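Local coordinates for conserved hypothetical protein (Streptococcus pneumoniae, PDB 2GK4), which is of unknown function but belongs to the DNA/pantothenate metabolism flavoprotein family, and probably acts in pantothenate and coenzyme A metabolism, at residues A[194-206]-A[213-226]. Sequence-based numbering, arbitrary orientation.
Sequences QISADQHRAIFVE and VQTKEEIAELLLEK
F204 packs against helix 216-226, and one face of its ring meets L222. L222 CD2 stands almost over the centre of that ring, 3.5 Å from its centroid, a CH-pi contact. With chi1 at -175°, L222 swings CG away from its own backbone N, carrying CD2 over the ring. I219 O and K226 CD meet the same phenylalanine at its edge, and L223 CG packs on CE2. H200 is held between two isoleucines. I195 CG1 covers one face, and I219 CD1 lies over the other, 3.9 Å from the ring centroid. H200 ND1 is buried without a polar partner.

A202 and V213 form an antiparallel hydrogen-bonded pair, with A202 N to V213 O at 3.1 Å and V213 N to A202 O at 2.9 Å. Beyond this pair the regular bonding pattern breaks: H200 N bonds to Q214 O instead of to T215 O. Q214 OE1 takes R201 NH1 at 2.7 Å, nearly along the C=O axis and in the guanidinium plane. Q214 NE2 gives to Q199 OE1 at 3.0 Å, from above the plane of the Q199 carbonyl. R201 also forms a salt bridge with E168. K226 NZ forms a salt bridge with E206 OE2 at 3.0 Å.

T215 is the N-cap of the helix, and its OG1 accepts from E218 N. E218 OE1 in turn accepts from Q214 N. Two waters link K216 NZ to S196 O.

The contact joins the last strands of the Rossmann-like sheet to the helix that follows them. F204 also touches L186 and I188 of the neighbouring strand. Apolar packing of F204 and I219 sets the strand-helix spacing, while the Q214 links and the K226-E206 salt bridge probably limit sliding.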
ATOM      1  N   GLN A 194       5.068 -23.427   1.897  1.00 22.60           N
ATOM      2  CA  GLN A 194       4.227 -24.599   1.650  1.00 23.32           C
ATOM      3  C   GLN A 194       2.832 -24.191   1.176  1.00 23.16           C
ATOM      4  O   GLN A 194       1.865 -24.959   1.247  1.00 24.10           O
ATOM      5  CB  GLN A 194       4.206 -25.518   2.894  1.00 23.14           C
ATOM      6  CG  GLN A 194       5.624 -25.990   3.295  1.00 25.16           C
ATOM      7  CD  GLN A 194       6.300 -26.941   2.281  1.00 28.72           C
ATOM      8  OE1 GLN A 194       7.540 -26.961   2.152  1.00 31.47           O
ATOM      9  NE2 GLN A 194       5.502 -27.720   1.572  1.00 25.44           N
ATOM     10  N   ILE A 195       2.756 -22.984   0.611  1.00 22.65           N
ATOM     11  CA  ILE A 195       1.526 -22.473   0.019  1.00 22.96           C
ATOM     12  C   ILE A 195       1.763 -22.339  -1.503  1.00 24.06           C
ATOM     13  O   ILE A 195       2.817 -21.846  -1.949  1.00 24.75           O
ATOM     14  CB  ILE A 195       1.159 -21.074   0.604  1.00 22.59           C
ATOM     15  CG1 ILE A 195       0.962 -21.147   2.131  1.00 22.67           C
ATOM     16  CG2 ILE A 195      -0.079 -20.495  -0.123  1.00 22.13           C
ATOM     17  CD1 ILE A 195       0.757 -19.761   2.824  1.00 23.19           C
ATOM     18  N   SER A 196       0.795 -22.777  -2.297  1.00 24.53           N
ATOM     19  CA  SER A 196       0.920 -22.717  -3.756  1.00 25.60           C
ATOM     20  C   SER A 196      -0.443 -22.448  -4.366  1.00 26.73           C
ATOM     21  O   SER A 196      -1.402 -22.128  -3.643  1.00 26.87           O
ATOM     22  CB  SER A 196       1.491 -24.032  -4.310  1.00 25.95           C
ATOM     23  OG  SER A 196       0.506 -25.057  -4.282  1.00 25.62           O
ATOM     24  N   ALA A 197      -0.548 -22.607  -5.687  1.00 25.89           N
ATOM     25  CA  ALA A 197      -1.818 -22.328  -6.341  1.00 27.53           C
ATOM     26  C   ALA A 197      -2.887 -23.358  -5.978  1.00 27.73           C
ATOM     27  O   ALA A 197      -4.068 -23.025  -5.962  1.00 28.35           O
ATOM     28  CB  ALA A 197      -1.654 -22.229  -7.877  1.00 26.84           C
ATOM     29  N   ASP A 198      -2.481 -24.594  -5.692  0.50 27.70           N
ATOM     30  CA  ASP A 198      -3.445 -25.672  -5.418  0.50 27.60           C
ATOM     31  C   ASP A 198      -3.148 -26.457  -4.131  0.50 27.32           C
ATOM     32  O   ASP A 198      -3.661 -27.564  -3.936  0.50 27.27           O
ATOM     33  CB  ASP A 198      -3.517 -26.632  -6.608  0.50 27.68           C
ATOM     34  CG  ASP A 198      -2.239 -27.418  -6.801  0.50 28.22           C
ATOM     35  OD1 ASP A 198      -1.184 -26.986  -6.300  0.50 27.05           O
ATOM     36  OD2 ASP A 198      -2.288 -28.475  -7.459  0.50 30.54           O
ATOM     37  N   GLN A 199      -2.290 -25.906  -3.280  1.00 26.87           N
ATOM     38  CA  GLN A 199      -2.068 -26.483  -1.948  1.00 26.70           C
ATOM     39  C   GLN A 199      -1.880 -25.383  -0.916  1.00 25.47           C
ATOM     40  O   GLN A 199      -1.453 -24.267  -1.242  1.00 24.15           O
ATOM     41  CB  GLN A 199      -0.833 -27.397  -1.926  1.00 27.45           C
ATOM     42  CG  GLN A 199      -0.874 -28.610  -2.834  1.00 32.55           C
ATOM     43  CD  GLN A 199      -1.462 -29.831  -2.172  1.00 40.19           C
ATOM     44  OE1 GLN A 199      -0.742 -30.610  -1.528  1.00 43.24           O
ATOM     45  NE2 GLN A 199      -2.775 -30.016  -2.318  1.00 41.12           N
ATOM     46  N   HIS A 200      -2.167 -25.709   0.344  1.00 23.49           N
ATOM     47  CA  HIS A 200      -1.918 -24.770   1.416  1.00 23.24           C
ATOM     48  C   HIS A 200      -1.811 -25.640   2.652  1.00 22.30           C
ATOM     49  O   HIS A 200      -2.810 -25.919   3.295  1.00 23.49           O
ATOM     50  CB  HIS A 200      -3.107 -23.800   1.574  1.00 23.02           C
ATOM     51  CG  HIS A 200      -2.812 -22.611   2.440  1.00 22.85           C
ATOM     52  ND1 HIS A 200      -2.189 -22.701   3.670  1.00 27.03           N
ATOM     53  CD2 HIS A 200      -3.065 -21.298   2.246  1.00 19.25           C
ATOM     54  CE1 HIS A 200      -2.063 -21.492   4.189  1.00 22.45           C
ATOM     55  NE2 HIS A 200      -2.580 -20.622   3.342  1.00 25.71           N
ATOM     56  N   ARG A 201      -0.613 -26.114   2.936  1.00 21.81           N
ATOM     57  CA  ARG A 201      -0.402 -26.965   4.132  1.00 21.52           C
ATOM     58  C   ARG A 201      -0.624 -26.110   5.369  1.00 20.48           C
ATOM     59  O   ARG A 201      -0.076 -25.008   5.468  1.00 19.92           O
ATOM     60  CB  ARG A 201       1.048 -27.486   4.127  1.00 21.88           C
ATOM     61  CG  ARG A 201       1.484 -28.215   5.386  1.00 25.31           C
ATOM     62  CD  ARG A 201       1.163 -29.673   5.256  1.00 25.55           C
ATOM     63  NE  ARG A 201       1.745 -30.412   6.372  1.00 26.36           N
ATOM     64  CZ  ARG A 201       1.381 -31.651   6.695  1.00 27.12           C
ATOM     65  NH1 ARG A 201       0.440 -32.257   5.977  1.00 26.68           N
ATOM     66  NH2 ARG A 201       1.933 -32.251   7.762  1.00 24.13           N
ATOM     67  N   ALA A 202      -1.374 -26.633   6.337  1.00 20.07           N
ATOM     68  CA  ALA A 202      -1.563 -25.961   7.620  1.00 19.82           C
ATOM     69  C   ALA A 202      -1.744 -26.960   8.742  1.00 20.09           C
ATOM     70  O   ALA A 202      -2.162 -28.110   8.527  1.00 21.82           O
ATOM     71  CB  ALA A 202      -2.771 -25.009   7.572  1.00 20.02           C
ATOM     72  N   ILE A 203      -1.396 -26.515   9.933  1.00 20.92           N
ATOM     73  CA  ILE A 203      -1.498 -27.354  11.121  1.00 20.32           C
ATOM     74  C   ILE A 203      -2.393 -26.634  12.093  1.00 20.13           C
ATOM     75  O   ILE A 203      -2.096 -25.506  12.507  1.00 20.82           O
ATOM     76  CB  ILE A 203      -0.117 -27.608  11.742  1.00 20.14           C
ATOM     77  CG1 ILE A 203       0.902 -28.042  10.651  1.00 22.03           C
ATOM     78  CG2 ILE A 203      -0.209 -28.581  12.945  1.00 20.27           C
ATOM     79  CD1 ILE A 203       2.339 -27.986  11.095  1.00 27.24           C
ATOM     80  N   PHE A 204      -3.479 -27.303  12.482  1.00 19.91           N
ATOM     81  CA  PHE A 204      -4.405 -26.782  13.487  1.00 18.60           C
ATOM     82  C   PHE A 204      -3.803 -27.146  14.839  1.00 19.33           C
ATOM     83  O   PHE A 204      -3.787 -28.326  15.223  1.00 18.57           O
ATOM     84  CB  PHE A 204      -5.801 -27.417  13.291  1.00 18.57           C
ATOM     85  CG  PHE A 204      -6.623 -26.766  12.214  1.00 19.86           C
ATOM     86  CD1 PHE A 204      -6.098 -26.540  10.929  1.00 19.53           C
ATOM     87  CD2 PHE A 204      -7.952 -26.414  12.473  1.00 20.89           C
ATOM     88  CE1 PHE A 204      -6.882 -25.941   9.929  1.00 18.23           C
ATOM     89  CE2 PHE A 204      -8.752 -25.836  11.486  1.00 18.86           C
ATOM     90  CZ  PHE A 204      -8.229 -25.606  10.213  1.00 19.89           C
ATOM     91  N   VAL A 205      -3.215 -26.144  15.483  1.00 19.16           N
ATOM     92  CA  VAL A 205      -2.526 -26.304  16.732  1.00 20.03           C
ATOM     93  C   VAL A 205      -3.441 -25.972  17.924  1.00 21.48           C
ATOM     94  O   VAL A 205      -3.923 -24.811  18.134  1.00 21.51           O
ATOM     95  CB  VAL A 205      -1.205 -25.452  16.773  1.00 19.88           C
ATOM     96  CG1 VAL A 205      -0.440 -25.697  18.070  1.00 20.13           C
ATOM     97  CG2 VAL A 205      -0.297 -25.813  15.595  1.00 19.09           C
ATOM     98  N   GLU A 206      -3.651 -26.998  18.734  1.00 22.28           N
ATOM     99  CA  GLU A 206      -4.272 -26.814  20.024  1.00 24.34           C
ATOM    100  C   GLU A 206      -3.290 -27.158  21.143  1.00 24.87           C
ATOM    101  O   GLU A 206      -2.173 -27.594  20.906  1.00 24.93           O
ATOM    102  CB  GLU A 206      -5.540 -27.664  20.107  1.00 25.21           C
ATOM    103  CG  GLU A 206      -6.601 -27.255  19.097  1.00 27.77           C
ATOM    104  CD  GLU A 206      -7.713 -28.277  18.977  1.00 34.08           C
ATOM    105  OE1 GLU A 206      -7.431 -29.475  18.827  1.00 38.53           O
ATOM    106  OE2 GLU A 206      -8.892 -27.899  19.007  1.00 38.70           O
ATOM    107  N   VAL A 213      -3.949 -30.193   7.473  1.00 21.49           N
ATOM    108  CA  VAL A 213      -4.742 -30.097   6.258  1.00 22.89           C
ATOM    109  C   VAL A 213      -3.850 -29.661   5.083  1.00 22.80           C
ATOM    110  O   VAL A 213      -2.748 -29.145   5.276  1.00 22.26           O
ATOM    111  CB  VAL A 213      -5.945 -29.101   6.391  1.00 23.52           C
ATOM    112  CG1 VAL A 213      -7.003 -29.616   7.372  1.00 25.02           C
ATOM    113  CG2 VAL A 213      -5.436 -27.713   6.765  1.00 23.26           C
ATOM    114  N   GLN A 214      -4.354 -29.845   3.868  1.00 23.36           N
ATOM    115  CA  GLN A 214      -3.535 -29.691   2.679  1.00 24.53           C
ATOM    116  C   GLN A 214      -3.894 -28.554   1.747  1.00 23.55           C
ATOM    117  O   GLN A 214      -3.081 -28.212   0.874  1.00 22.86           O
ATOM    118  CB  GLN A 214      -3.556 -30.994   1.867  1.00 25.74           C
ATOM    119  CG  GLN A 214      -2.650 -32.022   2.419  1.00 31.72           C
ATOM    120  CD  GLN A 214      -1.218 -31.527   2.519  1.00 36.78           C
ATOM    121  OE1 GLN A 214      -0.610 -31.642   3.567  1.00 38.49           O
ATOM    122  NE2 GLN A 214      -0.694 -30.929   1.442  1.00 38.21           N
ATOM    123  N   THR A 215      -5.118 -28.035   1.889  1.00 23.39           N
ATOM    124  CA  THR A 215      -5.659 -26.989   1.005  1.00 24.13           C
ATOM    125  C   THR A 215      -6.456 -25.957   1.779  1.00 23.82           C
ATOM    126  O   THR A 215      -6.905 -26.193   2.918  1.00 22.77           O
ATOM    127  CB  THR A 215      -6.594 -27.559  -0.123  1.00 24.57           C
ATOM    128  OG1 THR A 215      -7.781 -28.120   0.465  1.00 24.06           O
ATOM    129  CG2 THR A 215      -5.899 -28.630  -0.939  1.00 25.18           C
ATOM    130  N   LYS A 216      -6.652 -24.803   1.145  1.00 23.80           N
ATOM    131  CA  LYS A 216      -7.475 -23.740   1.688  1.00 24.74           C
ATOM    132  C   LYS A 216      -8.885 -24.209   1.934  1.00 24.50           C
ATOM    133  O   LYS A 216      -9.479 -23.855   2.931  1.00 25.00           O
ATOM    134  CB  LYS A 216      -7.511 -22.549   0.713  1.00 24.09           C
ATOM    135  CG  LYS A 216      -6.236 -21.703   0.753  1.00 26.18           C
ATOM    136  CD  LYS A 216      -6.241 -20.569  -0.326  1.00 25.91           C
ATOM    137  CE  LYS A 216      -5.094 -19.595  -0.086  1.00 28.39           C
ATOM    138  NZ  LYS A 216      -3.737 -20.293  -0.170  1.00 25.25           N
ATOM    139  N   GLU A 217      -9.421 -25.000   1.009  1.00 26.25           N
ATOM    140  CA  GLU A 217     -10.778 -25.519   1.168  1.00 27.22           C
ATOM    141  C   GLU A 217     -10.838 -26.420   2.404  1.00 26.88           C
ATOM    142  O   GLU A 217     -11.792 -26.345   3.188  1.00 25.50           O
ATOM    143  CB  GLU A 217     -11.217 -26.260  -0.101  1.00 28.68           C
ATOM    144  CG  GLU A 217     -11.360 -25.339  -1.336  1.00 32.77           C
ATOM    145  CD  GLU A 217     -10.022 -24.809  -1.897  1.00 37.44           C
ATOM    146  OE1 GLU A 217      -8.983 -25.517  -1.846  1.00 35.35           O
ATOM    147  OE2 GLU A 217     -10.023 -23.670  -2.411  1.00 41.87           O
ATOM    148  N   GLU A 218      -9.801 -27.236   2.599  1.00 25.97           N
ATOM    149  CA  GLU A 218      -9.743 -28.120   3.769  1.00 26.09           C
ATOM    150  C   GLU A 218      -9.635 -27.311   5.051  1.00 23.84           C
ATOM    151  O   GLU A 218     -10.218 -27.705   6.076  1.00 23.85           O
ATOM    152  CB  GLU A 218      -8.560 -29.084   3.687  1.00 25.94           C
ATOM    153  CG  GLU A 218      -8.884 -30.432   3.044  1.00 29.41           C
ATOM    154  CD  GLU A 218      -7.639 -31.294   2.779  1.00 29.88           C
ATOM    155  OE1 GLU A 218      -6.676 -31.276   3.590  1.00 30.32           O
ATOM    156  OE2 GLU A 218      -7.634 -32.006   1.746  1.00 35.37           O
ATOM    157  N   ILE A 219      -8.886 -26.199   5.000  1.00 22.80           N
ATOM    158  CA  ILE A 219      -8.802 -25.283   6.158  1.00 22.29           C
ATOM    159  C   ILE A 219     -10.201 -24.807   6.532  1.00 22.82           C
ATOM    160  O   ILE A 219     -10.633 -24.932   7.697  1.00 21.17           O
ATOM    161  CB  ILE A 219      -7.837 -24.072   5.910  1.00 21.99           C
ATOM    162  CG1 ILE A 219      -6.397 -24.568   5.730  1.00 21.66           C
ATOM    163  CG2 ILE A 219      -7.913 -23.040   7.070  1.00 22.05           C
ATOM    164  CD1 ILE A 219      -5.405 -23.492   5.141  1.00 22.14           C
ATOM    165  N   ALA A 220     -10.908 -24.264   5.532  1.00 22.61           N
ATOM    166  CA  ALA A 220     -12.279 -23.783   5.755  1.00 23.58           C
ATOM    167  C   ALA A 220     -13.245 -24.843   6.281  1.00 23.82           C
ATOM    168  O   ALA A 220     -14.007 -24.567   7.227  1.00 22.57           O
ATOM    169  CB  ALA A 220     -12.843 -23.056   4.496  1.00 23.03           C
ATOM    170  N   GLU A 221     -13.171 -26.038   5.699  0.50 24.05           N
ATOM    171  CA  GLU A 221     -14.066 -27.134   6.036  0.50 24.86           C
ATOM    172  C   GLU A 221     -13.865 -27.605   7.482  0.50 24.69           C
ATOM    173  O   GLU A 221     -14.825 -27.812   8.223  0.50 24.41           O
ATOM    174  CB  GLU A 221     -13.902 -28.273   5.002  0.50 25.27           C
ATOM    175  CG  GLU A 221     -14.338 -27.840   3.581  0.50 25.44           C
ATOM    176  CD  GLU A 221     -13.894 -28.769   2.442  0.50 26.60           C
ATOM    177  OE1 GLU A 221     -13.023 -29.639   2.651  0.50 29.58           O
ATOM    178  OE2 GLU A 221     -14.436 -28.623   1.319  0.50 28.07           O
ATOM    179  N   LEU A 222     -12.603 -27.734   7.883  1.00 24.08           N
ATOM    180  CA  LEU A 222     -12.237 -28.121   9.240  1.00 23.58           C
ATOM    181  C   LEU A 222     -12.634 -27.042  10.256  1.00 23.17           C
ATOM    182  O   LEU A 222     -13.181 -27.347  11.327  1.00 23.16           O
ATOM    183  CB  LEU A 222     -10.743 -28.471   9.333  1.00 23.41           C
ATOM    184  CG  LEU A 222     -10.290 -29.009  10.707  1.00 22.62           C
ATOM    185  CD1 LEU A 222     -11.128 -30.194  11.152  1.00 22.75           C
ATOM    186  CD2 LEU A 222      -8.805 -29.378  10.689  1.00 23.61           C
ATOM    187  N   LEU A 223     -12.383 -25.775   9.940  1.00 23.61           N
ATOM    188  CA  LEU A 223     -12.855 -24.715  10.818  1.00 23.84           C
ATOM    189  C   LEU A 223     -14.358 -24.805  10.954  1.00 24.27           C
ATOM    190  O   LEU A 223     -14.870 -24.641  12.051  1.00 24.80           O
ATOM    191  CB  LEU A 223     -12.495 -23.329  10.290  1.00 24.31           C
ATOM    192  CG  LEU A 223     -11.167 -22.770  10.766  1.00 26.10           C
ATOM    193  CD1 LEU A 223     -10.799 -21.555   9.879  1.00 27.25           C
ATOM    194  CD2 LEU A 223     -11.250 -22.369  12.242  1.00 24.62           C
ATOM    195  N   LEU A 224     -15.067 -25.075   9.851  1.00 24.51           N
ATOM    196  CA  LEU A 224     -16.531 -25.219   9.951  1.00 25.61           C
ATOM    197  C   LEU A 224     -16.908 -26.319  10.947  1.00 26.17           C
ATOM    198  O   LEU A 224     -17.769 -26.116  11.819  1.00 26.10           O
ATOM    199  CB  LEU A 224     -17.186 -25.413   8.569  1.00 25.45           C
ATOM    200  CG  LEU A 224     -18.719 -25.667   8.578  1.00 26.24           C
ATOM    201  CD1 LEU A 224     -19.477 -24.482   9.153  1.00 28.43           C
ATOM    202  CD2 LEU A 224     -19.230 -25.967   7.146  1.00 27.04           C
ATOM    203  N   GLU A 225     -16.241 -27.464  10.833  0.50 26.47           N
ATOM    204  CA  GLU A 225     -16.458 -28.591  11.730  0.50 27.38           C
ATOM    205  C   GLU A 225     -16.192 -28.224  13.195  0.50 27.59           C
ATOM    206  O   GLU A 225     -16.961 -28.584  14.088  0.50 27.99           O
ATOM    207  CB  GLU A 225     -15.573 -29.768  11.290  0.50 27.19           C
ATOM    208  CG  GLU A 225     -15.715 -31.031  12.126  0.50 28.34           C
ATOM    209  CD  GLU A 225     -14.601 -32.026  11.844  0.50 28.30           C
ATOM    210  OE1 GLU A 225     -14.520 -32.481  10.689  0.50 31.45           O
ATOM    211  OE2 GLU A 225     -13.822 -32.349  12.771  0.50 29.24           O
ATOM    212  N   LYS A 226     -15.099 -27.505  13.439  1.00 27.73           N
ATOM    213  CA  LYS A 226     -14.718 -27.138  14.795  1.00 28.12           C
ATOM    214  C   LYS A 226     -15.705 -26.149  15.384  1.00 27.88           C
ATOM    215  O   LYS A 226     -16.058 -26.224  16.577  1.00 29.05           O
ATOM    216  CB  LYS A 226     -13.289 -26.602  14.810  1.00 28.00           C
ATOM    217  CG  LYS A 226     -12.268 -27.721  14.582  1.00 29.68           C
ATOM    218  CD  LYS A 226     -10.855 -27.205  14.668  1.00 31.35           C
ATOM    219  CE  LYS A 226     -10.297 -27.355  16.074  1.00 34.50           C
ATOM    220  NZ  LYS A 226     -10.306 -28.780  16.553  1.00 35.21           N
TER
HETATM  221  O   HOH W   1      -3.704 -22.414  -1.959  1.00 23.34           O
HETATM  222  O   HOH W   2      -2.088 -19.469  -2.897  1.00 35.11           O